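Local structure of flavohemoglobin (Malassezia yamatoensis, 6O0A) at residues Arg222-Leu227 against Ile236-Asp241; Thr22-Val27 against Trp143-Trp148. The protein binds heme and FAD, is required for resistance to nitric oxide and probably acts, like other flavohemoglobins, as an NAD(P)H-dependent nitric oxide dioxygenase. All blocks are in the same frame, centred on the assembly; numbering follows the deposited sequence.

Contact 1. Residues Arg222-Leu227 against Ile236-Asp241. With FAD (flavin-adenine dinucleotide), chain B.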
loop_
_atom_site.group_PDB
_atom_site.type_symbol
_atom_site.label_atom_id
_atom_site.label_comp_id
_atom_site.label_asym_id
_atom_site.label_seq_id
_atom_site.Cartn_x
_atom_site.Cartn_y
_atom_site.Cartn_z
ATOM N N ARG A 222 8.576 5.129 -5.100
ATOM C CA ARG A 222 8.245 4.357 -3.903
ATOM C C ARG A 222 7.170 5.122 -3.143
ATOM O O ARG A 222 7.092 6.348 -3.238
ATOM C CB ARG A 222 9.464 4.144 -2.996
ATOM C CG ARG A 222 10.664 3.428 -3.647
ATOM C CD ARG A 222 10.312 1.993 -4.015
ATOM N NE ARG A 222 11.482 1.189 -4.404
ATOM C CZ ARG A 222 11.814 0.870 -5.653
ATOM N NH1 ARG A 222 11.083 1.287 -6.683
ATOM N NH2 ARG A 222 12.881 0.115 -5.877
ATOM N N GLN A 223 6.360 4.396 -2.368
ATOM C CA GLN A 223 5.280 4.998 -1.583
ATOM C C GLN A 223 5.698 5.244 -0.140
ATOM O O GLN A 223 6.379 4.413 0.470
ATOM C CB GLN A 223 4.027 4.120 -1.592
ATOM C CG GLN A 223 3.392 3.983 -2.976
ATOM C CD GLN A 223 4.148 3.018 -3.865
ATOM O OE1 GLN A 223 4.441 1.892 -3.461
ATOM N NE2 GLN A 223 4.444 3.444 -5.103
ATOM N N PHE A 224 5.273 6.387 0.403
ATOM C CA PHE A 224 5.471 6.681 1.822
ATOM C C PHE A 224 4.235 7.353 2.396
ATOM O O PHE A 224 3.606 8.186 1.748
ATOM C CB PHE A 224 6.715 7.549 2.048
ATOM C CG PHE A 224 7.970 6.907 1.542
ATOM C CD1 PHE A 224 8.607 5.923 2.274
ATOM C CD2 PHE A 224 8.484 7.252 0.300
ATOM C CE1 PHE A 224 9.750 5.305 1.790
ATOM C CE2 PHE A 224 9.622 6.644 -0.190
ATOM C CZ PHE A 224 10.261 5.668 0.557
ATOM N N THR A 225 3.900 6.980 3.627
ATOM C CA THR A 225 2.745 7.532 4.321
ATOM C C THR A 225 2.960 8.998 4.688
ATOM O O THR A 225 4.013 9.382 5.207
ATOM C CB THR A 225 2.497 6.705 5.584
ATOM O OG1 THR A 225 2.287 5.339 5.205
ATOM C CG2 THR A 225 1.259 7.220 6.334
ATOM N N LEU A 226 1.944 9.820 4.428
ATOM C CA LEU A 226 2.009 11.231 4.781
ATOM C C LEU A 226 1.948 11.428 6.291
ATOM O O LEU A 226 1.164 10.779 6.991
ATOM C CB LEU A 226 0.866 11.990 4.118
ATOM C CG LEU A 226 1.081 12.099 2.610
ATOM C CD1 LEU A 226 -0.147 12.758 1.966
ATOM C CD2 LEU A 226 2.350 12.915 2.342
ATOM N N LEU A 227 2.766 12.346 6.780
ATOM C CA LEU A 227 2.869 12.684 8.196
ATOM C C LEU A 227 2.373 14.101 8.481
ATOM O O LEU A 227 2.300 14.952 7.580
ATOM C CB LEU A 227 4.327 12.552 8.661
ATOM C CG LEU A 227 4.913 11.141 8.621
ATOM C CD1 LEU A 227 6.386 11.194 8.935
ATOM C CD2 LEU A 227 4.166 10.226 9.603
ATOM N N ILE A 236 7.263 12.958 5.026
ATOM C CA ILE A 236 7.388 11.507 5.070
ATOM C C ILE A 236 8.614 11.148 5.904
ATOM O O ILE A 236 9.562 11.933 6.022
ATOM C CB ILE A 236 7.505 10.879 3.655
ATOM C CG1 ILE A 236 8.753 11.432 2.941
ATOM C CG2 ILE A 236 6.235 11.155 2.847
ATOM C CD1 ILE A 236 8.981 10.817 1.546
ATOM N N ALA A 237 8.596 9.949 6.485
ATOM C CA ALA A 237 9.735 9.417 7.229
ATOM C C ALA A 237 10.159 8.111 6.582
ATOM O O ALA A 237 9.372 7.158 6.526
ATOM C CB ALA A 237 9.381 9.192 8.709
ATOM N N ILE A 238 11.395 8.073 6.087
ATOM C CA ILE A 238 11.891 6.968 5.282
ATOM C C ILE A 238 12.882 6.161 6.111
ATOM O O ILE A 238 13.897 6.694 6.572
ATOM C CB ILE A 238 12.544 7.483 3.990
ATOM C CG1 ILE A 238 11.547 8.315 3.174
ATOM C CG2 ILE A 238 13.113 6.304 3.162
ATOM C CD1 ILE A 238 12.131 8.876 1.842
ATOM N N LYS A 239 12.606 4.872 6.267
ATOM C CA LYS A 239 13.541 3.950 6.890
ATOM C C LYS A 239 14.439 3.343 5.824
ATOM O O LYS A 239 13.951 2.898 4.777
ATOM C CB LYS A 239 12.792 2.845 7.625
ATOM C CG LYS A 239 13.701 1.861 8.327
ATOM C CD LYS A 239 12.904 0.981 9.259
ATOM C CE LYS A 239 13.831 0.104 10.092
ATOM N NZ LYS A 239 13.104 -0.477 11.252
ATOM N N LEU A 240 15.741 3.301 6.101
ATOM C CA LEU A 240 16.682 2.729 5.142
ATOM C C LEU A 240 16.462 1.229 5.019
ATOM O O LEU A 240 16.430 0.507 6.021
ATOM C CB LEU A 240 18.126 3.023 5.572
ATOM C CG LEU A 240 19.194 2.491 4.617
ATOM C CD1 LEU A 240 19.032 3.190 3.271
ATOM C CD2 LEU A 240 20.606 2.683 5.184
ATOM N N ASP A 241 16.287 0.756 3.779
ATOM C CA ASP A 241 16.339 -0.666 3.502
ATOM C C ASP A 241 17.719 -0.945 2.930
ATOM O O ASP A 241 17.999 -0.538 1.793
ATOM C CB ASP A 241 15.244 -1.080 2.517
ATOM C CG ASP A 241 15.238 -2.586 2.224
ATOM O OD1 ASP A 241 16.204 -3.291 2.598
ATOM O OD2 ASP A 241 14.260 -3.064 1.598
HETATM P PA FAD B . 13.326 -2.004 -2.861
HETATM O O1A FAD B . 14.337 -1.675 -3.894
HETATM O O2A FAD B . 11.892 -1.827 -3.276
HETATM O O5B FAD B . 13.541 -3.503 -2.355
HETATM C C5B FAD B . 12.561 -4.122 -1.501
HETATM C C4B FAD B . 13.037 -5.535 -1.278
HETATM O O4B FAD B . 13.151 -6.199 -2.558
HETATM C C3B FAD B . 14.419 -5.659 -0.663
HETATM O O3B FAD B . 14.386 -5.577 0.761
HETATM C C2B FAD B . 14.849 -7.054 -1.125
HETATM O O2B FAD B . 14.320 -8.074 -0.285
HETATM C C1B FAD B . 14.208 -7.145 -2.516
HETATM N N9A FAD B . 15.133 -6.858 -3.608
HETATM C C8A FAD B . 15.647 -5.635 -3.943
HETATM N N7A FAD B . 16.513 -5.671 -4.927
HETATM C C5A FAD B . 16.576 -7.015 -5.259
HETATM C C6A FAD B . 17.366 -7.724 -6.180
HETATM N N6A FAD B . 18.261 -7.144 -6.991
HETATM N N1A FAD B . 17.222 -9.068 -6.230
HETATM C C2A FAD B . 16.335 -9.650 -5.415
HETATM N N3A FAD B . 15.541 -9.085 -4.499
HETATM C C4A FAD B . 15.718 -7.760 -4.464
HETATM N N1 FAD B . 8.469 2.892 4.000
HETATM C C2 FAD B . 8.931 3.763 4.947
HETATM O O2 FAD B . 10.115 3.762 5.312
HETATM N N3 FAD B . 8.050 4.677 5.520
HETATM C C4 FAD B . 6.708 4.809 5.214
HETATM O O4 FAD B . 6.021 5.671 5.763
HETATM C C4X FAD B . 6.233 3.886 4.210
HETATM N N5 FAD B . 4.974 3.945 3.864
HETATM C C5X FAD B . 4.521 3.055 2.895
HETATM C C6 FAD B . 3.176 3.092 2.523
HETATM C C7 FAD B . 2.676 2.231 1.550
HETATM C C7M FAD B . 1.209 2.270 1.200
HETATM C C8 FAD B . 3.542 1.324 0.918
HETATM C C8M FAD B . 3.048 0.403 -0.166
HETATM C C9 FAD B . 4.880 1.276 1.295
HETATM C C9A FAD B . 5.374 2.121 2.284
HETATM N N10 FAD B . 6.727 2.087 2.691
HETATM C C10 FAD B . 7.187 2.958 3.656
HETATM C "C1'" FAD B . 7.688 1.191 2.030
HETATM C "C2'" FAD B . 8.353 1.840 0.820
HETATM O "O2'" FAD B . 7.365 2.122 -0.171
HETATM C "C3'" FAD B . 9.454 0.960 0.220
HETATM O "O3'" FAD B . 8.923 -0.336 -0.051
HETATM C "C4'" FAD B . 10.675 0.812 1.127
HETATM O "O4'" FAD B . 11.110 2.115 1.523
HETATM C "C5'" FAD B . 11.805 0.047 0.467
HETATM O "O5'" FAD B . 12.207 0.755 -0.728
HETATM P P FAD B . 13.636 0.405 -1.348
HETATM O O1P FAD B . 14.798 0.765 -0.490
HETATM O O2P FAD B . 13.691 1.077 -2.692
HETATM O O3P FAD B . 13.623 -1.177 -1.537
HETATM O O HOH W 1 6.296 8.343 6.071
#
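Ile238 lies over one face of the Phe224 ring, its CG1 3.8 Å from the ring centroid in a CH-pi contact, while FAD O2' lies over the opposite face and flavin C2 meets the ring edge in plane. A chi1 of -59° swings the Phe224 ring toward the flavin and onto Ile238; its CB packs tightly on Ile236 CG2 at 3.7 Å. Farther along, Leu227 CD1 packs on Ala237 CB at 3.6 Å. The strands, 122° apart in direction, belong to the six-stranded antiparallel barrel of the ferredoxin reductase-like FAD domain; the two segments share no direct hydrogen bond, and the flavin spans the gap between them. Thr225 N donates to FAD N5 and O4 from one strand; from the other, Lys239 N donates to O2 almost straight (2.9 Å, 176°) and Ala237 O accepts from N3. A water joins Thr225 O, Ala237 N and FAD O4. Arg222 grips the diphosphate, NE to FAD O2P (2.8 Å) and NH2 to O1A (3.0 Å). Packing is looser at the margins: Leu226 CD2 only grazes Ile236 CG2 at 4.3 Å, and the extended chain of the partly exposed Lys239 leads away from the opposite strand.

Contact 2. Residues Thr22-Val27 against Trp143-Trp148; sequences TKSQPV and WTEVYW. With HEM (protoporphyrin IX containing Fe), chain C.
Ser24 and Glu145 mark the closest approach of the two backbones, with their CA atoms 7.6 Å apart. Thr22-Ser24 have helical backbone angles and lead into helix 25-53, whereas Trp143-Trp148 lies wholly within helix 137-163, where Tyr147 N bonds to Trp143 O and Trp148 N to Thr144 O. At this spacing the backbones do not touch, and just 133 Å² is buried between the segments. A single polar link bridges the gap: Ser24 OG donates to Glu145 OE1 over 2.7 Å, meeting the carboxylate from above its plane, 36° out of it. Ser24 CB follows at 3.3 Å from the same oxygen. Glu145 gets there by stretching: CG points away from the backbone N (chi1 -173°) and the rest of the chain is extended, carrying the carboxylate across to the serine. Its other oxygen, OE2, accepts from Ser21 N, so both oxygens are tied to the N-terminal stretch, which probably helps keep the group ionised. Around this link, Lys23 NZ forms a salt bridge with Glu141, and the Trp143 side chain turns inward onto Ile28, Leu32 and Ile35 of helix 25-53. On the heme side of helix 137-163, Tyr147 reaches the cofactor, its CE2 3.6 Å from the vinyl carbon CBB of the heme. CD1 of the same ring lies 3.7 Å above the plane of the neighbouring Trp148 indole, over its centre. Taken together, the start of the first long helix meets the long last helix of the all-helical heme domain, a pairing consistent with the A-H helix packing of the globin fold, with Tyr147 lining the heme pocket.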
loop_
_atom_site.group_PDB
_atom_site.type_symbol
_atom_site.label_atom_id
_atom_site.label_comp_id
_atom_site.label_asym_id
_atom_site.label_seq_id
_atom_site.Cartn_x
_atom_site.Cartn_y
_atom_site.Cartn_z
ATOM N N THR A 22 -22.164 -16.877 -18.846
ATOM C CA THR A 22 -22.444 -18.298 -18.675
ATOM C C THR A 22 -21.511 -19.151 -19.525
ATOM O O THR A 22 -21.079 -20.230 -19.103
ATOM C CB THR A 22 -23.905 -18.565 -19.035
ATOM O OG1 THR A 22 -24.745 -17.785 -18.170
ATOM C CG2 THR A 22 -24.242 -20.043 -18.901
ATOM N N LYS A 23 -21.181 -18.677 -20.725
ATOM C CA LYS A 23 -20.280 -19.434 -21.590
ATOM C C LYS A 23 -18.908 -19.607 -20.947
ATOM O O LYS A 23 -18.297 -20.681 -21.041
ATOM C CB LYS A 23 -20.155 -18.727 -22.937
ATOM C CG LYS A 23 -19.321 -19.448 -23.989
ATOM C CD LYS A 23 -19.280 -18.593 -25.249
ATOM C CE LYS A 23 -18.928 -19.399 -26.498
ATOM N NZ LYS A 23 -17.463 -19.534 -26.700
ATOM N N SER A 24 -18.409 -18.566 -20.280
ATOM C CA SER A 24 -17.040 -18.599 -19.784
ATOM C C SER A 24 -16.914 -19.323 -18.455
ATOM O O SER A 24 -15.851 -19.883 -18.171
ATOM C CB SER A 24 -16.490 -17.181 -19.637
ATOM O OG SER A 24 -16.113 -16.662 -20.900
ATOM N N GLN A 25 -17.957 -19.300 -17.632
ATOM C CA GLN A 25 -17.908 -19.859 -16.282
ATOM C C GLN A 25 -17.282 -21.257 -16.234
ATOM O O GLN A 25 -16.303 -21.452 -15.500
ATOM C CB GLN A 25 -19.314 -19.874 -15.660
ATOM C CG GLN A 25 -19.775 -18.500 -15.182
ATOM C CD GLN A 25 -21.287 -18.394 -15.084
ATOM O OE1 GLN A 25 -21.979 -19.391 -14.886
ATOM N NE2 GLN A 25 -21.805 -17.183 -15.242
ATOM N N PRO A 26 -17.779 -22.241 -16.991
ATOM C CA PRO A 26 -17.202 -23.591 -16.873
ATOM C C PRO A 26 -15.765 -23.662 -17.336
ATOM O O PRO A 26 -14.994 -24.490 -16.835
ATOM C CB PRO A 26 -18.107 -24.452 -17.767
ATOM C CG PRO A 26 -19.247 -23.599 -18.145
ATOM C CD PRO A 26 -18.805 -22.190 -18.048
ATOM N N VAL A 27 -15.370 -22.820 -18.287
ATOM C CA VAL A 27 -13.983 -22.828 -18.736
ATOM C C VAL A 27 -13.067 -22.302 -17.641
ATOM O O VAL A 27 -12.003 -22.874 -17.376
ATOM C CB VAL A 27 -13.832 -22.017 -20.034
ATOM C CG1 VAL A 27 -12.373 -22.041 -20.506
ATOM C CG2 VAL A 27 -14.773 -22.562 -21.108
ATOM N N TRP A 143 -10.579 -16.385 -20.408
ATOM C CA TRP A 143 -9.689 -15.595 -19.564
ATOM C C TRP A 143 -9.594 -14.147 -20.037
ATOM O O TRP A 143 -9.409 -13.234 -19.221
ATOM C CB TRP A 143 -8.313 -16.270 -19.488
ATOM C CG TRP A 143 -8.371 -17.426 -18.531
ATOM C CD1 TRP A 143 -8.562 -18.749 -18.837
ATOM C CD2 TRP A 143 -8.344 -17.347 -17.095
ATOM N NE1 TRP A 143 -8.613 -19.501 -17.675
ATOM C CE2 TRP A 143 -8.481 -18.662 -16.597
ATOM C CE3 TRP A 143 -8.201 -16.294 -16.187
ATOM C CZ2 TRP A 143 -8.481 -18.948 -15.229
ATOM C CZ3 TRP A 143 -8.193 -16.579 -14.832
ATOM C CH2 TRP A 143 -8.330 -17.898 -14.367
ATOM N N THR A 144 -9.754 -13.909 -21.339
ATOM C CA THR A 144 -9.865 -12.539 -21.825
ATOM C C THR A 144 -11.073 -11.830 -21.214
ATOM O O THR A 144 -10.984 -10.660 -20.824
ATOM C CB THR A 144 -9.929 -12.550 -23.352
ATOM O OG1 THR A 144 -8.685 -13.061 -23.853
ATOM C CG2 THR A 144 -10.182 -11.155 -23.911
ATOM N N GLU A 145 -12.214 -12.525 -21.121
ATOM C CA GLU A 145 -13.380 -11.927 -20.483
ATOM C C GLU A 145 -13.080 -11.561 -19.034
ATOM O O GLU A 145 -13.422 -10.462 -18.582
ATOM C CB GLU A 145 -14.572 -12.879 -20.553
ATOM C CG GLU A 145 -15.848 -12.212 -20.041
ATOM C CD GLU A 145 -17.068 -13.116 -20.079
ATOM O OE1 GLU A 145 -17.041 -14.146 -20.787
ATOM O OE2 GLU A 145 -18.056 -12.786 -19.388
ATOM N N VAL A 146 -12.436 -12.476 -18.299
ATOM C CA VAL A 146 -12.038 -12.216 -16.917
ATOM C C VAL A 146 -11.137 -10.990 -16.848
ATOM O O VAL A 146 -11.357 -10.084 -16.037
ATOM C CB VAL A 146 -11.345 -13.456 -16.317
ATOM C CG1 VAL A 146 -10.777 -13.160 -14.922
ATOM C CG2 VAL A 146 -12.303 -14.629 -16.258
ATOM N N TYR A 147 -10.125 -10.928 -17.723
ATOM C CA TYR A 147 -9.223 -9.782 -17.722
ATOM C C TYR A 147 -9.986 -8.474 -17.902
ATOM O O TYR A 147 -9.747 -7.501 -17.180
ATOM C CB TYR A 147 -8.160 -9.918 -18.820
ATOM C CG TYR A 147 -7.221 -8.715 -18.853
ATOM C CD1 TYR A 147 -7.521 -7.573 -19.604
ATOM C CD2 TYR A 147 -6.056 -8.706 -18.097
ATOM C CE1 TYR A 147 -6.669 -6.459 -19.612
ATOM C CE2 TYR A 147 -5.197 -7.600 -18.101
ATOM C CZ TYR A 147 -5.517 -6.482 -18.853
ATOM O OH TYR A 147 -4.662 -5.390 -18.845
ATOM N N TRP A 148 -10.874 -8.408 -18.894
ATOM C CA TRP A 148 -11.491 -7.120 -19.195
ATOM C C TRP A 148 -12.550 -6.725 -18.173
ATOM O O TRP A 148 -12.766 -5.529 -17.950
ATOM C CB TRP A 148 -12.050 -7.121 -20.624
ATOM C CG TRP A 148 -10.911 -6.944 -21.594
ATOM C CD1 TRP A 148 -10.453 -7.846 -22.509
ATOM C CD2 TRP A 148 -10.030 -5.814 -21.671
ATOM N NE1 TRP A 148 -9.362 -7.333 -23.176
ATOM C CE2 TRP A 148 -9.083 -6.087 -22.677
ATOM C CE3 TRP A 148 -9.963 -4.587 -20.997
ATOM C CZ2 TRP A 148 -8.080 -5.180 -23.024
ATOM C CZ3 TRP A 148 -8.968 -3.690 -21.343
ATOM C CH2 TRP A 148 -8.040 -3.992 -22.343
HETATM C CHA HEM C . 0.681 -2.958 -8.883
HETATM C CHB HEM C . -3.018 -5.666 -10.551
HETATM C CHC HEM C . -2.817 -3.314 -14.791
HETATM C CHD HEM C . 1.258 -1.111 -13.352
HETATM C C1A HEM C . -0.351 -3.877 -8.957
HETATM C C2A HEM C . -0.782 -4.763 -7.898
HETATM C C3A HEM C . -1.801 -5.502 -8.355
HETATM C C4A HEM C . -2.046 -5.128 -9.733
HETATM C CMA HEM C . -2.582 -6.585 -7.584
HETATM C CAA HEM C . -0.178 -4.806 -6.479
HETATM C CBA HEM C . -0.980 -3.786 -5.675
HETATM C CGA HEM C . -0.419 -3.677 -4.277
HETATM O O1A HEM C . 0.816 -3.496 -4.134
HETATM O O2A HEM C . -1.206 -3.767 -3.305
HETATM C C1B HEM C . -3.298 -5.264 -11.842
HETATM C C2B HEM C . -4.342 -5.797 -12.696
HETATM C C3B HEM C . -4.277 -5.158 -13.881
HETATM C C4B HEM C . -3.203 -4.186 -13.797
HETATM C CMB HEM C . -5.297 -6.925 -12.255
HETATM C CAB HEM C . -5.163 -5.331 -15.140
HETATM C CBB HEM C . -6.350 -5.958 -15.162
HETATM C C1C HEM C . -1.671 -2.546 -14.775
HETATM C C2C HEM C . -1.169 -1.778 -15.885
HETATM C C3C HEM C . -0.039 -1.158 -15.498
HETATM C C4C HEM C . 0.207 -1.541 -14.125
HETATM C CMC HEM C . -1.893 -1.706 -17.249
HETATM C CAC HEM C . 0.925 -0.240 -16.295
HETATM C CBC HEM C . 1.080 -0.338 -17.629
HETATM C C1D HEM C . 1.437 -1.423 -12.020
HETATM C C2D HEM C . 2.543 -0.949 -11.208
HETATM C C3D HEM C . 2.402 -1.457 -9.986
HETATM C C4D HEM C . 1.196 -2.267 -9.961
HETATM C CMD HEM C . 3.676 -0.032 -11.724
HETATM C CAD HEM C . 3.362 -1.215 -8.801
HETATM C CBD HEM C . 4.129 -2.510 -8.548
HETATM C CGD HEM C . 5.275 -2.677 -9.520
HETATM O O1D HEM C . 6.070 -1.716 -9.708
HETATM O O2D HEM C . 5.412 -3.791 -10.098
HETATM N NA HEM C . -1.147 -4.128 -10.065
HETATM N NB HEM C . -2.627 -4.288 -12.545
HETATM N NC HEM C . -0.813 -2.378 -13.704
HETATM N ND HEM C . 0.628 -2.214 -11.227
HETATM FE FE HEM C . -1.166 -3.057 -11.800
#

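How the contacts relate
From the N terminus, contact 2 is the first to close: it brings the beginning of helix 25-53 to helix 137-163, drawing together a mostly helical loop of 115 residues that includes helices 64-69, 75-89, 96-108 and 115-131. The chain then enters the antiparallel barrel, where contact 1 closes a short loop of eight residues between strands 219-225 and 234-239. The two loops follow in series, neither nesting nor crossing. Contact 2 thus ties the first helix of the heme domain to its last, contact 1 two flavin-binding strands of the barrel. They lie on opposite sides of the chain's centre, their own centres about 40 Å apart.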